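Local coordinates for protein CELL division inhibitor (Pyrococcus furiosus, PDB 1G3Q) that binds ADP and magnesium through a P-loop and, as a MinD-family cell division inhibitor, probably hydrolyses ATP, at residues A[36-41]-A[116-121]; A[3-8]-A[134-139]. All coordinates share one frame; numbering follows the deposited sequence.

Contact 1. Residues A[36-41]-A[116-121]; sequences AVDGDL and LIDCPA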
ATOM      1  N   ALA A  36       2.902   4.469  -7.106  1.00 13.01           N
ATOM      2  CA  ALA A  36       2.854   4.131  -5.689  1.00 12.64           C
ATOM      3  C   ALA A  36       2.677   5.457  -4.955  1.00 12.91           C
ATOM      4  O   ALA A  36       3.525   6.342  -5.052  1.00 13.30           O
ATOM      5  CB  ALA A  36       4.153   3.449  -5.265  1.00 12.38           C
ATOM      6  N   VAL A  37       1.572   5.592  -4.230  1.00 12.75           N
ATOM      7  CA  VAL A  37       1.271   6.825  -3.516  1.00 12.68           C
ATOM      8  C   VAL A  37       1.464   6.698  -2.005  1.00 12.83           C
ATOM      9  O   VAL A  37       0.933   5.785  -1.378  1.00 12.24           O
ATOM     10  CB  VAL A  37      -0.187   7.264  -3.792  1.00 13.03           C
ATOM     11  CG1 VAL A  37      -0.507   8.548  -3.040  1.00 12.68           C
ATOM     12  CG2 VAL A  37      -0.397   7.463  -5.295  1.00 12.16           C
ATOM     13  N   ASP A  38       2.227   7.618  -1.424  1.00 12.62           N
ATOM     14  CA  ASP A  38       2.444   7.589   0.016  1.00 13.10           C
ATOM     15  C   ASP A  38       1.378   8.433   0.698  1.00 13.46           C
ATOM     16  O   ASP A  38       1.551   9.639   0.884  1.00 13.83           O
ATOM     17  CB  ASP A  38       3.824   8.134   0.388  1.00 12.61           C
ATOM     18  CG  ASP A  38       4.183   7.840   1.832  1.00 13.12           C
ATOM     19  OD1 ASP A  38       3.258   7.533   2.620  1.00 12.93           O
ATOM     20  OD2 ASP A  38       5.377   7.912   2.188  1.00 11.89           O
ATOM     21  N   GLY A  39       0.271   7.795   1.063  1.00 13.90           N
ATOM     22  CA  GLY A  39      -0.803   8.508   1.730  1.00 14.29           C
ATOM     23  C   GLY A  39      -0.660   8.510   3.244  1.00 15.04           C
ATOM     24  O   GLY A  39      -1.580   8.919   3.957  1.00 14.92           O
ATOM     25  N   ASP A  40       0.480   8.038   3.743  1.00 14.84           N
ATOM     26  CA  ASP A  40       0.714   8.015   5.184  1.00 15.16           C
ATOM     27  C   ASP A  40       1.396   9.335   5.523  1.00 14.94           C
ATOM     28  O   ASP A  40       2.610   9.401   5.737  1.00 14.99           O
ATOM     29  CB  ASP A  40       1.614   6.840   5.573  1.00 15.49           C
ATOM     30  CG  ASP A  40       1.394   6.404   7.004  1.00 17.03           C
ATOM     31  OD1 ASP A  40       1.113   7.286   7.840  1.00 16.77           O
ATOM     32  OD2 ASP A  40       1.506   5.190   7.297  1.00 17.76           O
ATOM     33  N   LEU A  41       0.589  10.385   5.571  1.00 14.77           N
ATOM     34  CA  LEU A  41       1.063  11.734   5.820  1.00 15.03           C
ATOM     35  C   LEU A  41       1.951  11.968   7.042  1.00 15.33           C
ATOM     36  O   LEU A  41       2.892  12.760   6.969  1.00 14.34           O
ATOM     37  CB  LEU A  41      -0.133  12.694   5.849  1.00 15.15           C
ATOM     38  CG  LEU A  41      -1.032  12.655   4.600  1.00 15.25           C
ATOM     39  CD1 LEU A  41      -2.133  13.701   4.720  1.00 14.85           C
ATOM     40  CD2 LEU A  41      -0.198  12.914   3.354  1.00 15.09           C
ATOM     41  N   LEU A 116      -1.473   2.548  -6.354  1.00 15.09           N
ATOM     42  CA  LEU A 116      -1.548   1.880  -5.063  1.00 14.75           C
ATOM     43  C   LEU A 116      -1.288   2.895  -3.958  1.00 15.14           C
ATOM     44  O   LEU A 116      -0.213   3.492  -3.896  1.00 14.70           O
ATOM     45  CB  LEU A 116      -0.529   0.740  -5.014  1.00 14.04           C
ATOM     46  CG  LEU A 116      -0.579  -0.204  -6.227  1.00 13.92           C
ATOM     47  CD1 LEU A 116       0.464  -1.309  -6.069  1.00 12.96           C
ATOM     48  CD2 LEU A 116      -1.979  -0.813  -6.353  1.00 13.16           C
ATOM     49  N   ILE A 117      -2.277   3.089  -3.090  1.00 14.69           N
ATOM     50  CA  ILE A 117      -2.157   4.060  -2.010  1.00 14.63           C
ATOM     51  C   ILE A 117      -1.767   3.436  -0.676  1.00 14.75           C
ATOM     52  O   ILE A 117      -2.525   2.660  -0.093  1.00 14.23           O
ATOM     53  CB  ILE A 117      -3.480   4.829  -1.791  1.00 15.14           C
ATOM     54  CG1 ILE A 117      -4.039   5.328  -3.127  1.00 14.79           C
ATOM     55  CG2 ILE A 117      -3.236   6.006  -0.854  1.00 14.90           C
ATOM     56  CD1 ILE A 117      -5.494   5.800  -3.043  1.00 15.28           C
ATOM     57  N   ASP A 118      -0.578   3.785  -0.201  1.00 14.51           N
ATOM     58  CA  ASP A 118      -0.076   3.307   1.081  1.00 14.80           C
ATOM     59  C   ASP A 118      -0.805   4.173   2.106  1.00 15.14           C
ATOM     60  O   ASP A 118      -0.565   5.375   2.190  1.00 14.51           O
ATOM     61  CB  ASP A 118       1.435   3.542   1.160  1.00 14.54           C
ATOM     62  CG  ASP A 118       2.059   2.969   2.418  1.00 15.13           C
ATOM     63  OD1 ASP A 118       1.335   2.358   3.239  1.00 12.99           O
ATOM     64  OD2 ASP A 118       3.289   3.134   2.579  1.00 14.42           O
ATOM     65  N   CYS A 119      -1.700   3.567   2.878  1.00 15.55           N
ATOM     66  CA  CYS A 119      -2.474   4.322   3.860  1.00 16.98           C
ATOM     67  C   CYS A 119      -2.052   4.139   5.305  1.00 17.49           C
ATOM     68  O   CYS A 119      -1.486   3.114   5.681  1.00 18.05           O
ATOM     69  CB  CYS A 119      -3.960   3.941   3.776  1.00 16.20           C
ATOM     70  SG  CYS A 119      -4.732   4.109   2.161  1.00 16.54           S
ATOM     71  N   PRO A 120      -2.291   5.162   6.134  1.00 18.32           N
ATOM     72  CA  PRO A 120      -1.926   5.007   7.539  1.00 18.64           C
ATOM     73  C   PRO A 120      -3.046   4.101   8.051  1.00 19.02           C
ATOM     74  O   PRO A 120      -4.101   4.012   7.422  1.00 18.51           O
ATOM     75  CB  PRO A 120      -2.024   6.431   8.085  1.00 18.97           C
ATOM     76  CG  PRO A 120      -3.068   7.062   7.221  1.00 18.67           C
ATOM     77  CD  PRO A 120      -2.732   6.538   5.844  1.00 18.42           C
ATOM     78  N   ALA A 121      -2.832   3.421   9.168  1.00 19.58           N
ATOM     79  CA  ALA A 121      -3.861   2.533   9.693  1.00 20.31           C
ATOM     80  C   ALA A 121      -4.920   3.287  10.489  1.00 20.86           C
ATOM     81  O   ALA A 121      -4.744   4.453  10.834  1.00 20.62           O
ATOM     82  CB  ALA A 121      -3.222   1.471  10.569  1.00 20.05           C
TER
HETATM   83  O   HOH W   1       1.617   2.868   5.717  1.00 20.86           O
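Asp40 and Pro120 meet where two parallel strands have just run out into loops, the carboxylate and the proline ring sliding past each other in opposite directions. Asp40 OD1 lies 3.3 Å from Pro120 CB, while Asp40 OD2 is nearest Pro120 CA, at 3.4 Å. CG of Asp40 is anti to the backbone N (chi1 -154°) and therefore beside its own carbonyl carbon. At another ring atom, Pro120 CD lies 3.2 Å from the carbonyl oxygen Gly39 O.

A single water lies between two acidic side chains, 2.8 Å from Asp40 OD2; its 2.5 Å distance to Asp118 OD1 is unusually short, and that link is doubtful. Both aspartates belong to a magnesium site seen in a structure of this protein, although here no metal is bound to them directly. The second oxygen, Asp118 OD2, is hydrogen-bonded to Thr17 OG1 of the P-loop. Asp38 OD1 and Asp118 OD2, like charges, lie 4.4 Å apart.

Behind this acidic group the backbone fixes the spacing. Val37 N donates to Leu116 O at 2.8 Å with an angle of 174°, and Val37 O accepts from Asp118 N; the bond from Gly39 N to Asp118 O is weak. Past the strand end, Asp38 OD1 takes the backbone N of Asp40 at 3.0 Å, an Asx turn that helps set the position of Asp40.

Strands 34-38 and 114-118 are adjacent and parallel in the central sheet. Ala36, Leu116 and Asp118 face helix 16-29; on the opposite face of the sheet, Ile117 lies beside Ile4 and Ser6 of the adjacent strand 3-8, and helix 125-131 covers Cys119 and Pro120.

Contact 2. Residues A[3-8]-A[134-139]; sequences RIISIV and GEEALL
Arg3 and Glu136 pair at the start of two adjacent parallel strands in the central sheet of this P-loop NTPase domain. The guanidinium grips the carboxylate side-on: Arg3 NE donates to Glu136 OE2 at 3.0 Å and Arg3 NH2 to Glu136 OE1 at 2.8 Å. Each oxygen uses its syn lone pair, and the two flat groups are only 14° from coplanar, the geometry of a two-pronged salt bridge. A bend in the arginine chain at chi3 (64°) brings NE to the carboxylate of Glu136, and Arg3 NH1 is held by the carbonyl of Ile233.

The tight part of the contact lies farther along. Regular parallel bonds run from Ser6 N to Glu136 O, from Leu138 N to Ser6 O and from Val8 N to Leu138 O. On the face toward helix 16-29, Ile7 and Leu138 lie side by side and point the same way, with Ile7 CD1 4.0 Å from Leu138 CD2. On the other face, Val8 CG2 comes within 3.5 Å of Leu139 CD2.

The opposite end is less enclosed, for Glu135 and Glu136 are partly exposed while the residues of strand 3-8 are buried. Here the strand pairing gives way to a loop, and Ile4 O accepts two backbone donors, Glu135 N and Glu136 N. Glu135 also reaches back across Ile4 at about a right angle, its other oxygen OE2 forming a salt bridge with Lys109. Gly134 CA packs 3.3 Å from Ser6 OG, which is hydrogen-bonded to Met131 O. Glu135 OE1 receives Ile4 N at 3.1 Å, on its anti side and 32° out of the carboxylate plane.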
ATOM      1  N   ARG A   3      -6.858   1.586 -12.172  1.00 25.58           N
ATOM      2  CA  ARG A   3      -7.404   0.993 -10.954  1.00 23.87           C
ATOM      3  C   ARG A   3      -6.738   1.605  -9.725  1.00 23.08           C
ATOM      4  O   ARG A   3      -5.522   1.485  -9.540  1.00 22.99           O
ATOM      5  CB  ARG A   3      -7.188  -0.523 -10.938  1.00 23.93           C
ATOM      6  CG  ARG A   3      -8.005  -1.287 -11.969  1.00 24.11           C
ATOM      7  CD  ARG A   3      -7.658  -2.769 -11.957  1.00 24.16           C
ATOM      8  NE  ARG A   3      -7.990  -3.418 -10.690  1.00 24.12           N
ATOM      9  CZ  ARG A   3      -7.639  -4.663 -10.381  1.00 24.31           C
ATOM     10  NH1 ARG A   3      -6.948  -5.388 -11.245  1.00 24.74           N
ATOM     11  NH2 ARG A   3      -7.976  -5.184  -9.210  1.00 24.17           N
ATOM     12  N   ILE A   4      -7.533   2.257  -8.884  1.00 21.51           N
ATOM     13  CA  ILE A   4      -7.006   2.881  -7.677  1.00 20.35           C
ATOM     14  C   ILE A   4      -7.295   1.972  -6.488  1.00 19.82           C
ATOM     15  O   ILE A   4      -8.447   1.791  -6.084  1.00 20.25           O
ATOM     16  CB  ILE A   4      -7.628   4.274  -7.459  1.00 20.04           C
ATOM     17  CG1 ILE A   4      -7.494   5.097  -8.746  1.00 19.53           C
ATOM     18  CG2 ILE A   4      -6.913   4.997  -6.312  1.00 19.28           C
ATOM     19  CD1 ILE A   4      -8.006   6.532  -8.629  1.00 19.57           C
ATOM     20  N   ILE A   5      -6.235   1.398  -5.935  1.00 18.32           N
ATOM     21  CA  ILE A   5      -6.354   0.470  -4.825  1.00 17.02           C
ATOM     22  C   ILE A   5      -5.745   0.983  -3.523  1.00 17.04           C
ATOM     23  O   ILE A   5      -4.557   1.313  -3.467  1.00 15.45           O
ATOM     24  CB  ILE A   5      -5.670  -0.864  -5.176  1.00 16.76           C
ATOM     25  CG1 ILE A   5      -6.194  -1.380  -6.522  1.00 16.31           C
ATOM     26  CG2 ILE A   5      -5.908  -1.873  -4.068  1.00 16.59           C
ATOM     27  CD1 ILE A   5      -5.514  -2.664  -6.998  1.00 15.65           C
ATOM     28  N   SER A   6      -6.560   1.039  -2.475  1.00 16.86           N
ATOM     29  CA  SER A   6      -6.083   1.485  -1.173  1.00 17.39           C
ATOM     30  C   SER A   6      -5.538   0.288  -0.396  1.00 17.54           C
ATOM     31  O   SER A   6      -6.218  -0.730  -0.251  1.00 18.18           O
ATOM     32  CB  SER A   6      -7.220   2.141  -0.381  1.00 17.19           C
ATOM     33  OG  SER A   6      -7.705   3.296  -1.045  1.00 17.27           O
ATOM     34  N   ILE A   7      -4.304   0.412   0.086  1.00 17.53           N
ATOM     35  CA  ILE A   7      -3.655  -0.644   0.860  1.00 17.67           C
ATOM     36  C   ILE A   7      -3.919  -0.232   2.301  1.00 17.83           C
ATOM     37  O   ILE A   7      -3.338   0.733   2.787  1.00 17.13           O
ATOM     38  CB  ILE A   7      -2.135  -0.676   0.591  1.00 17.76           C
ATOM     39  CG1 ILE A   7      -1.878  -0.715  -0.920  1.00 18.69           C
ATOM     40  CG2 ILE A   7      -1.507  -1.889   1.265  1.00 17.67           C
ATOM     41  CD1 ILE A   7      -2.544  -1.877  -1.640  1.00 18.45           C
ATOM     42  N   VAL A   8      -4.785  -0.975   2.982  1.00 18.39           N
ATOM     43  CA  VAL A   8      -5.194  -0.607   4.337  1.00 18.64           C
ATOM     44  C   VAL A   8      -5.020  -1.651   5.428  1.00 19.08           C
ATOM     45  O   VAL A   8      -4.690  -2.806   5.164  1.00 19.13           O
ATOM     46  CB  VAL A   8      -6.681  -0.198   4.325  1.00 18.67           C
ATOM     47  CG1 VAL A   8      -6.932   0.803   3.203  1.00 18.49           C
ATOM     48  CG2 VAL A   8      -7.558  -1.437   4.121  1.00 17.64           C
ATOM     49  N   GLY A 134      -9.273   5.768  -2.792  1.00 21.16           N
ATOM     50  CA  GLY A 134      -9.268   4.616  -3.681  1.00 21.88           C
ATOM     51  C   GLY A 134     -10.652   4.125  -4.083  1.00 22.40           C
ATOM     52  O   GLY A 134     -11.658   4.548  -3.516  1.00 21.95           O
ATOM     53  N   GLU A 135     -10.694   3.230  -5.069  1.00 22.87           N
ATOM     54  CA  GLU A 135     -11.946   2.656  -5.567  1.00 23.79           C
ATOM     55  C   GLU A 135     -12.039   1.216  -5.081  1.00 23.56           C
ATOM     56  O   GLU A 135     -13.127   0.655  -4.952  1.00 23.92           O
ATOM     57  CB  GLU A 135     -11.961   2.640  -7.096  1.00 24.73           C
ATOM     58  CG  GLU A 135     -11.604   3.949  -7.757  1.00 26.58           C
ATOM     59  CD  GLU A 135     -11.319   3.774  -9.240  1.00 27.87           C
ATOM     60  OE1 GLU A 135     -10.455   2.933  -9.594  1.00 28.29           O
ATOM     61  OE2 GLU A 135     -11.952   4.479 -10.051  1.00 28.65           O
ATOM     62  N   GLU A 136     -10.874   0.621  -4.846  1.00 22.97           N
ATOM     63  CA  GLU A 136     -10.762  -0.752  -4.379  1.00 22.55           C
ATOM     64  C   GLU A 136      -9.915  -0.756  -3.117  1.00 22.15           C
ATOM     65  O   GLU A 136      -9.123   0.162  -2.891  1.00 21.85           O
ATOM     66  CB  GLU A 136     -10.066  -1.613  -5.432  1.00 23.29           C
ATOM     67  CG  GLU A 136     -10.738  -1.637  -6.791  1.00 24.68           C
ATOM     68  CD  GLU A 136      -9.852  -2.258  -7.852  1.00 25.35           C
ATOM     69  OE1 GLU A 136      -9.228  -3.302  -7.570  1.00 26.56           O
ATOM     70  OE2 GLU A 136      -9.783  -1.710  -8.971  1.00 26.14           O
ATOM     71  N   ALA A 137     -10.062  -1.798  -2.309  1.00 21.65           N
ATOM     72  CA  ALA A 137      -9.298  -1.904  -1.078  1.00 21.75           C
ATOM     73  C   ALA A 137      -8.687  -3.286  -0.893  1.00 21.64           C
ATOM     74  O   ALA A 137      -9.348  -4.310  -1.084  1.00 21.45           O
ATOM     75  CB  ALA A 137     -10.183  -1.563   0.121  1.00 21.58           C
ATOM     76  N   LEU A 138      -7.408  -3.302  -0.534  1.00 21.06           N
ATOM     77  CA  LEU A 138      -6.702  -4.547  -0.279  1.00 20.81           C
ATOM     78  C   LEU A 138      -6.376  -4.513   1.206  1.00 20.64           C
ATOM     79  O   LEU A 138      -5.540  -3.726   1.647  1.00 20.35           O
ATOM     80  CB  LEU A 138      -5.408  -4.627  -1.097  1.00 20.53           C
ATOM     81  CG  LEU A 138      -4.557  -5.880  -0.863  1.00 20.35           C
ATOM     82  CD1 LEU A 138      -5.348  -7.119  -1.263  1.00 21.03           C
ATOM     83  CD2 LEU A 138      -3.266  -5.796  -1.671  1.00 20.69           C
ATOM     84  N   LEU A 139      -7.048  -5.358   1.977  1.00 20.65           N
ATOM     85  CA  LEU A 139      -6.832  -5.397   3.413  1.00 20.75           C
ATOM     86  C   LEU A 139      -5.527  -6.097   3.763  1.00 20.96           C
ATOM     87  O   LEU A 139      -5.226  -7.170   3.238  1.00 20.83           O
ATOM     88  CB  LEU A 139      -7.998  -6.116   4.106  1.00 21.27           C
ATOM     89  CG  LEU A 139      -9.421  -5.741   3.672  1.00 21.48           C
ATOM     90  CD1 LEU A 139     -10.423  -6.470   4.566  1.00 21.81           C
ATOM     91  CD2 LEU A 139      -9.629  -4.241   3.767  1.00 21.83           C
TER

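Contacts 1 and 2 share one sheet, their centres about 10 Å apart, and meet where strand 114-118 pairs with strand 3-8. Ile117 is the joint. Ile117 N lies 2.9 Å from Ile5 O, a probable hydrogen bond. Ile117 O lies 2.9 Å from Ile7 N, probably a second one, while Ile117 CD1 packs 3.7 Å from Ile4 CG2. Contact 1 is the nearer to the nucleotide, with the side chain of Asp118 about 4 Å from ADP and that of Asp40 about 4 Å from magnesium. In contact 2 the side chain of Ile7 stays about 7 Å from ADP, yet lies about 4 Å from the side chain of Lys16, an ADP-binding residue.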